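Local coordinates for Exo beta-1,2-glucooligosaccharide sophorohydrolase (non-reducing end) (Parabacteroides distasonis ATCC 8503, PDB 5Z06), which hydrolyses linear beta-1,2-glucans and beta-1,2-glucooligosaccharides of four or more units, releasing sophorose from the non-reducing end, at residues Glu83-Arg94 against Thr171-Ala182. Sequence-based numbering, arbitrary orientation.
Sequences EPSTLSMQVRLR and TIYLDDIELLPA. With CA (calcium ion), chain C.
Leu180 O takes three donors from across the contact: Ser85 N at 2.9 Å, Thr86 N, and more loosely Thr86 OG1 at 3.3 Å. The two amides facing one residue make a classic beta bulge at the start of strand 86-93, which runs antiparallel to strand 169-180 in a sheet whose apolar face packs on a second sheet containing strand 155-161, consistent with a beta-sandwich. With OG1 placed between its backbone N and carbonyl carbon (chi1 72°), Thr86 swings its hydroxyl over the Leu180 carbonyl, above its plane, and against Leu180 CB. A valine at Thr86 would probably cost Leu180 O its third donor while the backbone pairing stayed. Beside it, Leu180 CD1 presses on Ser88 CB at 3.5 Å, a tight fit.

A second bulge shifts the register between Ser88 and Gln90: Asp176, with positive phi, is the extra residue. Its carbonyl takes no backbone N-H from strand 86-93 but meets the Met89 CA-H; one water donates to it and to Glu178 OE2 while accepting from Ser88 OG. Glu178 OE2 also forms a salt bridge with Lys218. The pairing resumes at Gln90 N to Asp175 O, 2.7 Å and nearly straight at 162°.

On one face Leu87 CD1 touches Ile177 CG2 and Leu179 CD2, Val91 CG1 meets Leu174 CD2 at 4.0 Å, and Leu93 lies beside Ile172; Leu87, Leu174, Ile177 and Leu179 also reach strand 155-161. On the other, Arg92 CD meets Tyr173 CD2 at 3.8 Å, the guanidinium beyond turned 69° from the ring, and Tyr173 OH lies at the edge of the Arg94 guanidinium, in its plane. Here too Asp175 chelates the calcium ion through both carboxylate oxygens, joining Glu12, Asn13, Thr49 and Asn52; its OD1, 2.5 Å from the metal, also accepts Asp176 N from above the carboxylate plane.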
ATOM      1  N   GLU A  83      10.718  19.289 -11.427  1.00 40.89           N
ATOM      2  CA  GLU A  83      10.548  19.656 -12.830  1.00 42.25           C
ATOM      3  C   GLU A  83      11.782  19.123 -13.536  1.00 40.10           C
ATOM      4  O   GLU A  83      12.893  19.446 -13.135  1.00 36.40           O
ATOM      5  CB  GLU A  83      10.379  21.156 -12.995  1.00 45.25           C
ATOM      6  CG  GLU A  83       9.097  21.649 -12.340  1.00 47.92           C
ATOM      7  CD  GLU A  83       8.796  23.100 -12.650  1.00 52.08           C
ATOM      8  OE1 GLU A  83       9.657  23.775 -13.259  1.00 56.58           O
ATOM      9  OE2 GLU A  83       7.692  23.562 -12.293  1.00 54.94           O
ATOM     10  N   PRO A  84      11.589  18.209 -14.504  1.00 39.83           N
ATOM     11  CA  PRO A  84      12.738  17.582 -15.077  1.00 41.07           C
ATOM     12  C   PRO A  84      13.165  18.297 -16.348  1.00 41.29           C
ATOM     13  O   PRO A  84      12.333  18.879 -17.033  1.00 36.95           O
ATOM     14  CB  PRO A  84      12.219  16.191 -15.410  1.00 41.04           C
ATOM     15  CG  PRO A  84      10.802  16.410 -15.825  1.00 42.13           C
ATOM     16  CD  PRO A  84      10.344  17.646 -15.072  1.00 43.84           C
ATOM     17  N   SER A  85      14.460  18.254 -16.627  1.00 43.25           N
ATOM     18  CA  SER A  85      15.013  18.695 -17.904  1.00 48.14           C
ATOM     19  C   SER A  85      15.649  17.562 -18.685  1.00 47.27           C
ATOM     20  O   SER A  85      15.892  17.717 -19.877  1.00 47.18           O
ATOM     21  CB  SER A  85      16.086  19.749 -17.671  1.00 48.86           C
ATOM     22  OG  SER A  85      15.508  20.965 -17.266  1.00 54.95           O
ATOM     23  N   THR A  86      15.930  16.435 -18.027  1.00 47.33           N
ATOM     24  CA  THR A  86      16.761  15.396 -18.617  1.00 46.28           C
ATOM     25  C   THR A  86      16.150  14.017 -18.383  1.00 43.20           C
ATOM     26  O   THR A  86      15.530  13.775 -17.354  1.00 44.63           O
ATOM     27  CB  THR A  86      18.201  15.419 -18.056  1.00 47.47           C
ATOM     28  OG1 THR A  86      18.200  14.942 -16.716  1.00 52.45           O
ATOM     29  CG2 THR A  86      18.795  16.831 -18.070  1.00 50.86           C
ATOM     30  N   LEU A  87      16.309  13.140 -19.366  1.00 38.92           N
ATOM     31  CA  LEU A  87      16.125  11.717 -19.176  1.00 34.64           C
ATOM     32  C   LEU A  87      17.492  11.158 -18.876  1.00 34.02           C
ATOM     33  O   LEU A  87      18.342  11.066 -19.761  1.00 34.16           O
ATOM     34  CB  LEU A  87      15.557  11.074 -20.422  1.00 34.08           C
ATOM     35  CG  LEU A  87      15.514   9.545 -20.447  1.00 32.84           C
ATOM     36  CD1 LEU A  87      14.568   9.027 -19.372  1.00 32.92           C
ATOM     37  CD2 LEU A  87      15.064   9.092 -21.819  1.00 32.62           C
ATOM     38  N   SER A  88      17.716  10.817 -17.618  1.00 33.56           N
ATOM     39  CA  SER A  88      18.944  10.170 -17.205  1.00 34.10           C
ATOM     40  C   SER A  88      18.760   8.646 -17.150  1.00 37.36           C
ATOM     41  O   SER A  88      17.722   8.158 -16.721  1.00 36.59           O
ATOM     42  CB  SER A  88      19.382  10.705 -15.866  1.00 35.10           C
ATOM     43  OG  SER A  88      20.380   9.889 -15.295  1.00 34.91           O
ATOM     44  N   MET A  89      19.759   7.911 -17.634  1.00 37.98           N
ATOM     45  CA  MET A  89      19.835   6.463 -17.481  1.00 38.15           C
ATOM     46  C   MET A  89      21.254   6.052 -17.136  1.00 37.56           C
ATOM     47  O   MET A  89      22.203   6.833 -17.253  1.00 37.45           O
ATOM     48  CB  MET A  89      19.476   5.747 -18.771  1.00 39.43           C
ATOM     49  CG  MET A  89      18.459   6.446 -19.634  1.00 43.64           C
ATOM     50  SD  MET A  89      17.974   5.343 -20.953  1.00 48.98           S
ATOM     51  CE  MET A  89      19.414   5.433 -21.997  1.00 46.61           C
ATOM     52  N   GLN A  90      21.384   4.799 -16.738  1.00 34.87           N
ATOM     53  CA  GLN A  90      22.664   4.145 -16.634  1.00 35.56           C
ATOM     54  C   GLN A  90      22.610   3.057 -17.698  1.00 37.13           C
ATOM     55  O   GLN A  90      21.637   2.298 -17.750  1.00 34.77           O
ATOM     56  CB  GLN A  90      22.858   3.565 -15.244  1.00 34.94           C
ATOM     57  CG  GLN A  90      23.038   4.622 -14.168  1.00 37.11           C
ATOM     58  CD  GLN A  90      24.435   5.200 -14.100  1.00 39.26           C
ATOM     59  OE1 GLN A  90      25.358   4.755 -14.786  1.00 46.73           O
ATOM     60  NE2 GLN A  90      24.603   6.192 -13.250  1.00 41.62           N
ATOM     61  N   VAL A  91      23.636   3.010 -18.556  1.00 36.30           N
ATOM     62  CA  VAL A  91      23.671   2.112 -19.707  1.00 34.81           C
ATOM     63  C   VAL A  91      24.968   1.332 -19.635  1.00 35.56           C
ATOM     64  O   VAL A  91      26.036   1.894 -19.430  1.00 35.81           O
ATOM     65  CB  VAL A  91      23.577   2.876 -21.029  1.00 34.85           C
ATOM     66  CG1 VAL A  91      23.433   1.936 -22.219  1.00 35.57           C
ATOM     67  CG2 VAL A  91      22.386   3.806 -21.006  1.00 36.55           C
ATOM     68  N   ARG A  92      24.863   0.023 -19.778  1.00 36.83           N
ATOM     69  CA  ARG A  92      26.017  -0.840 -19.740  1.00 37.84           C
ATOM     70  C   ARG A  92      25.943  -1.764 -20.941  1.00 38.90           C
ATOM     71  O   ARG A  92      24.894  -2.335 -21.234  1.00 38.24           O
ATOM     72  CB  ARG A  92      26.027  -1.636 -18.453  1.00 39.28           C
ATOM     73  CG  ARG A  92      27.203  -2.577 -18.289  1.00 41.70           C
ATOM     74  CD  ARG A  92      26.862  -3.621 -17.255  1.00 43.99           C
ATOM     75  NE  ARG A  92      27.948  -4.550 -16.997  1.00 43.26           N
ATOM     76  CZ  ARG A  92      28.843  -4.439 -16.023  1.00 43.88           C
ATOM     77  NH1 ARG A  92      28.833  -3.403 -15.189  1.00 45.76           N
ATOM     78  NH2 ARG A  92      29.760  -5.385 -15.889  1.00 43.24           N
ATOM     79  N   LEU A  93      27.062  -1.888 -21.641  1.00 38.04           N
ATOM     80  CA  LEU A  93      27.136  -2.728 -22.815  1.00 38.19           C
ATOM     81  C   LEU A  93      27.838  -3.997 -22.393  1.00 38.63           C
ATOM     82  O   LEU A  93      28.866  -3.953 -21.719  1.00 38.31           O
ATOM     83  CB  LEU A  93      27.899  -2.020 -23.907  1.00 39.83           C
ATOM     84  CG  LEU A  93      27.109  -1.005 -24.718  1.00 41.15           C
ATOM     85  CD1 LEU A  93      26.395   0.045 -23.876  1.00 40.84           C
ATOM     86  CD2 LEU A  93      28.099  -0.345 -25.654  1.00 42.19           C
ATOM     87  N   ARG A  94      27.259  -5.136 -22.738  1.00 38.98           N
ATOM     88  CA  ARG A  94      27.896  -6.395 -22.410  1.00 41.27           C
ATOM     89  C   ARG A  94      29.174  -6.581 -23.231  1.00 41.66           C
ATOM     90  O   ARG A  94      30.177  -7.027 -22.686  1.00 38.85           O
ATOM     91  CB  ARG A  94      26.949  -7.554 -22.638  1.00 42.03           C
ATOM     92  CG  ARG A  94      27.407  -8.834 -21.988  1.00 43.43           C
ATOM     93  CD  ARG A  94      26.330  -9.885 -22.124  1.00 47.64           C
ATOM     94  NE  ARG A  94      26.748 -11.135 -21.505  1.00 48.94           N
ATOM     95  CZ  ARG A  94      27.441 -12.097 -22.111  1.00 53.62           C
ATOM     96  NH1 ARG A  94      27.834 -11.993 -23.391  1.00 54.55           N
ATOM     97  NH2 ARG A  94      27.758 -13.185 -21.420  1.00 55.77           N
ATOM     98  N   THR A 171      23.576  -7.218 -26.105  1.00 37.16           N
ATOM     99  CA  THR A 171      22.937  -7.158 -24.825  1.00 36.67           C
ATOM    100  C   THR A 171      23.439  -5.873 -24.227  1.00 38.16           C
ATOM    101  O   THR A 171      24.653  -5.702 -24.036  1.00 38.36           O
ATOM    102  CB  THR A 171      23.340  -8.320 -23.926  1.00 33.56           C
ATOM    103  OG1 THR A 171      22.705  -9.502 -24.392  1.00 32.93           O
ATOM    104  CG2 THR A 171      22.912  -8.075 -22.491  1.00 34.77           C
ATOM    105  N   ILE A 172      22.507  -4.972 -23.939  1.00 36.18           N
ATOM    106  CA  ILE A 172      22.819  -3.844 -23.076  1.00 37.19           C
ATOM    107  C   ILE A 172      21.916  -3.917 -21.846  1.00 35.76           C
ATOM    108  O   ILE A 172      20.824  -4.491 -21.886  1.00 38.32           O
ATOM    109  CB  ILE A 172      22.738  -2.488 -23.821  1.00 38.13           C
ATOM    110  CG1 ILE A 172      21.300  -2.132 -24.182  1.00 38.13           C
ATOM    111  CG2 ILE A 172      23.637  -2.541 -25.065  1.00 41.47           C
ATOM    112  CD1 ILE A 172      21.139  -0.820 -24.913  1.00 40.57           C
ATOM    113  N   TYR A 173      22.398  -3.349 -20.756  1.00 32.58           N
ATOM    114  CA  TYR A 173      21.633  -3.237 -19.560  1.00 33.66           C
ATOM    115  C   TYR A 173      21.278  -1.783 -19.327  1.00 33.91           C
ATOM    116  O   TYR A 173      22.096  -0.896 -19.535  1.00 34.95           O
ATOM    117  CB  TYR A 173      22.410  -3.794 -18.395  1.00 32.82           C
ATOM    118  CG  TYR A 173      22.868  -5.193 -18.640  1.00 34.45           C
ATOM    119  CD1 TYR A 173      22.045  -6.272 -18.353  1.00 35.07           C
ATOM    120  CD2 TYR A 173      24.125  -5.450 -19.181  1.00 33.00           C
ATOM    121  CE1 TYR A 173      22.472  -7.574 -18.573  1.00 36.26           C
ATOM    122  CE2 TYR A 173      24.555  -6.748 -19.403  1.00 34.25           C
ATOM    123  CZ  TYR A 173      23.729  -7.799 -19.094  1.00 33.04           C
ATOM    124  OH  TYR A 173      24.138  -9.078 -19.325  1.00 33.59           O
ATOM    125  N   LEU A 174      20.037  -1.561 -18.908  1.00 35.67           N
ATOM    126  CA  LEU A 174      19.515  -0.237 -18.622  1.00 35.32           C
ATOM    127  C   LEU A 174      19.080  -0.240 -17.175  1.00 35.07           C
ATOM    128  O   LEU A 174      18.361  -1.138 -16.732  1.00 37.04           O
ATOM    129  CB  LEU A 174      18.333   0.077 -19.513  1.00 36.58           C
ATOM    130  CG  LEU A 174      18.562  -0.210 -20.994  1.00 37.43           C
ATOM    131  CD1 LEU A 174      17.256   0.056 -21.724  1.00 38.62           C
ATOM    132  CD2 LEU A 174      19.685   0.643 -21.570  1.00 38.52           C
ATOM    133  N   ASP A 175      19.552   0.754 -16.446  1.00 31.05           N
ATOM    134  CA  ASP A 175      19.191   0.956 -15.080  1.00 31.25           C
ATOM    135  C   ASP A 175      18.955   2.453 -14.829  1.00 32.09           C
ATOM    136  O   ASP A 175      19.397   3.312 -15.598  1.00 30.21           O
ATOM    137  CB  ASP A 175      20.315   0.420 -14.185  1.00 28.95           C
ATOM    138  CG  ASP A 175      19.829   0.013 -12.827  1.00 28.37           C
ATOM    139  OD1 ASP A 175      18.616   0.085 -12.572  1.00 28.79           O
ATOM    140  OD2 ASP A 175      20.651  -0.389 -11.987  1.00 28.03           O
ATOM    141  N   ASP A 176      18.239   2.745 -13.756  1.00 31.67           N
ATOM    142  CA  ASP A 176      18.047   4.105 -13.270  1.00 34.75           C
ATOM    143  C   ASP A 176      17.569   5.074 -14.332  1.00 33.62           C
ATOM    144  O   ASP A 176      18.126   6.158 -14.518  1.00 37.31           O
ATOM    145  CB  ASP A 176      19.305   4.545 -12.584  1.00 37.73           C
ATOM    146  CG  ASP A 176      19.715   3.562 -11.545  1.00 39.27           C
ATOM    147  OD1 ASP A 176      18.846   3.191 -10.729  1.00 43.68           O
ATOM    148  OD2 ASP A 176      20.866   3.111 -11.576  1.00 45.13           O
ATOM    149  N   ILE A 177      16.515   4.637 -15.008  1.00 31.29           N
ATOM    150  CA  ILE A 177      15.874   5.378 -16.065  1.00 31.76           C
ATOM    151  C   ILE A 177      14.913   6.301 -15.359  1.00 33.97           C
ATOM    152  O   ILE A 177      13.955   5.862 -14.702  1.00 34.57           O
ATOM    153  CB  ILE A 177      15.107   4.475 -17.019  1.00 32.05           C
ATOM    154  CG1 ILE A 177      16.007   3.331 -17.501  1.00 32.92           C
ATOM    155  CG2 ILE A 177      14.591   5.295 -18.185  1.00 33.36           C
ATOM    156  CD1 ILE A 177      15.307   2.277 -18.296  1.00 34.88           C
ATOM    157  N   GLU A 178      15.192   7.588 -15.468  1.00 36.79           N
ATOM    158  CA  GLU A 178      14.470   8.584 -14.708  1.00 40.00           C
ATOM    159  C   GLU A 178      14.613   9.969 -15.314  1.00 38.93           C
ATOM    160  O   GLU A 178      15.591  10.264 -16.036  1.00 36.28           O
ATOM    161  CB  GLU A 178      14.980   8.610 -13.262  1.00 41.32           C
ATOM    162  CG  GLU A 178      16.455   8.927 -13.122  1.00 42.01           C
ATOM    163  CD  GLU A 178      16.964   8.761 -11.707  1.00 42.10           C
ATOM    164  OE1 GLU A 178      16.155   8.659 -10.752  1.00 46.05           O
ATOM    165  OE2 GLU A 178      18.194   8.742 -11.550  1.00 39.90           O
ATOM    166  N   LEU A 179      13.632  10.806 -14.996  1.00 35.16           N
ATOM    167  CA  LEU A 179      13.690  12.210 -15.307  1.00 33.82           C
ATOM    168  C   LEU A 179      14.319  12.919 -14.125  1.00 33.38           C
ATOM    169  O   LEU A 179      13.952  12.652 -12.980  1.00 32.93           O
ATOM    170  CB  LEU A 179      12.302  12.751 -15.594  1.00 32.14           C
ATOM    171  CG  LEU A 179      11.527  12.079 -16.713  1.00 32.21           C
ATOM    172  CD1 LEU A 179      10.256  12.848 -16.986  1.00 31.55           C
ATOM    173  CD2 LEU A 179      12.361  11.957 -17.971  1.00 34.48           C
ATOM    174  N   LEU A 180      15.280  13.795 -14.411  1.00 35.53           N
ATOM    175  CA  LEU A 180      16.003  14.561 -13.400  1.00 38.44           C
ATOM    176  C   LEU A 180      15.985  16.030 -13.784  1.00 41.62           C
ATOM    177  O   LEU A 180      15.821  16.354 -14.960  1.00 40.10           O
ATOM    178  CB  LEU A 180      17.452  14.114 -13.303  1.00 38.95           C
ATOM    179  CG  LEU A 180      17.719  12.731 -12.722  1.00 40.46           C
ATOM    180  CD1 LEU A 180      19.193  12.366 -12.848  1.00 39.25           C
ATOM    181  CD2 LEU A 180      17.309  12.665 -11.259  1.00 42.20           C
ATOM    182  N   PRO A 181      16.155  16.922 -12.795  1.00 40.17           N
ATOM    183  CA  PRO A 181      16.178  18.334 -13.130  1.00 43.23           C
ATOM    184  C   PRO A 181      17.524  18.710 -13.748  1.00 43.04           C
ATOM    185  O   PRO A 181      18.500  17.992 -13.565  1.00 39.24           O
ATOM    186  CB  PRO A 181      15.949  19.019 -11.780  1.00 41.72           C
ATOM    187  CG  PRO A 181      16.445  18.051 -10.780  1.00 41.24           C
ATOM    188  CD  PRO A 181      16.238  16.690 -11.344  1.00 40.00           C
ATOM    189  N   ALA A 182      17.553  19.812 -14.497  1.00 47.98           N
ATOM    190  CA  ALA A 182      18.795  20.316 -15.097  1.00 50.74           C
ATOM    191  C   ALA A 182      19.830  20.582 -14.017  1.00 48.83           C
ATOM    192  O   ALA A 182      20.972  20.150 -14.113  1.00 48.57           O
ATOM    193  CB  ALA A 182      18.517  21.588 -15.871  1.00 54.72           C
TER
HETATM  194 CA    CA C 801      18.732  -0.868 -10.307  1.00 31.11          CA
HETATM  195  O   HOH W   1      19.737   7.938 -13.595  1.00 35.26           O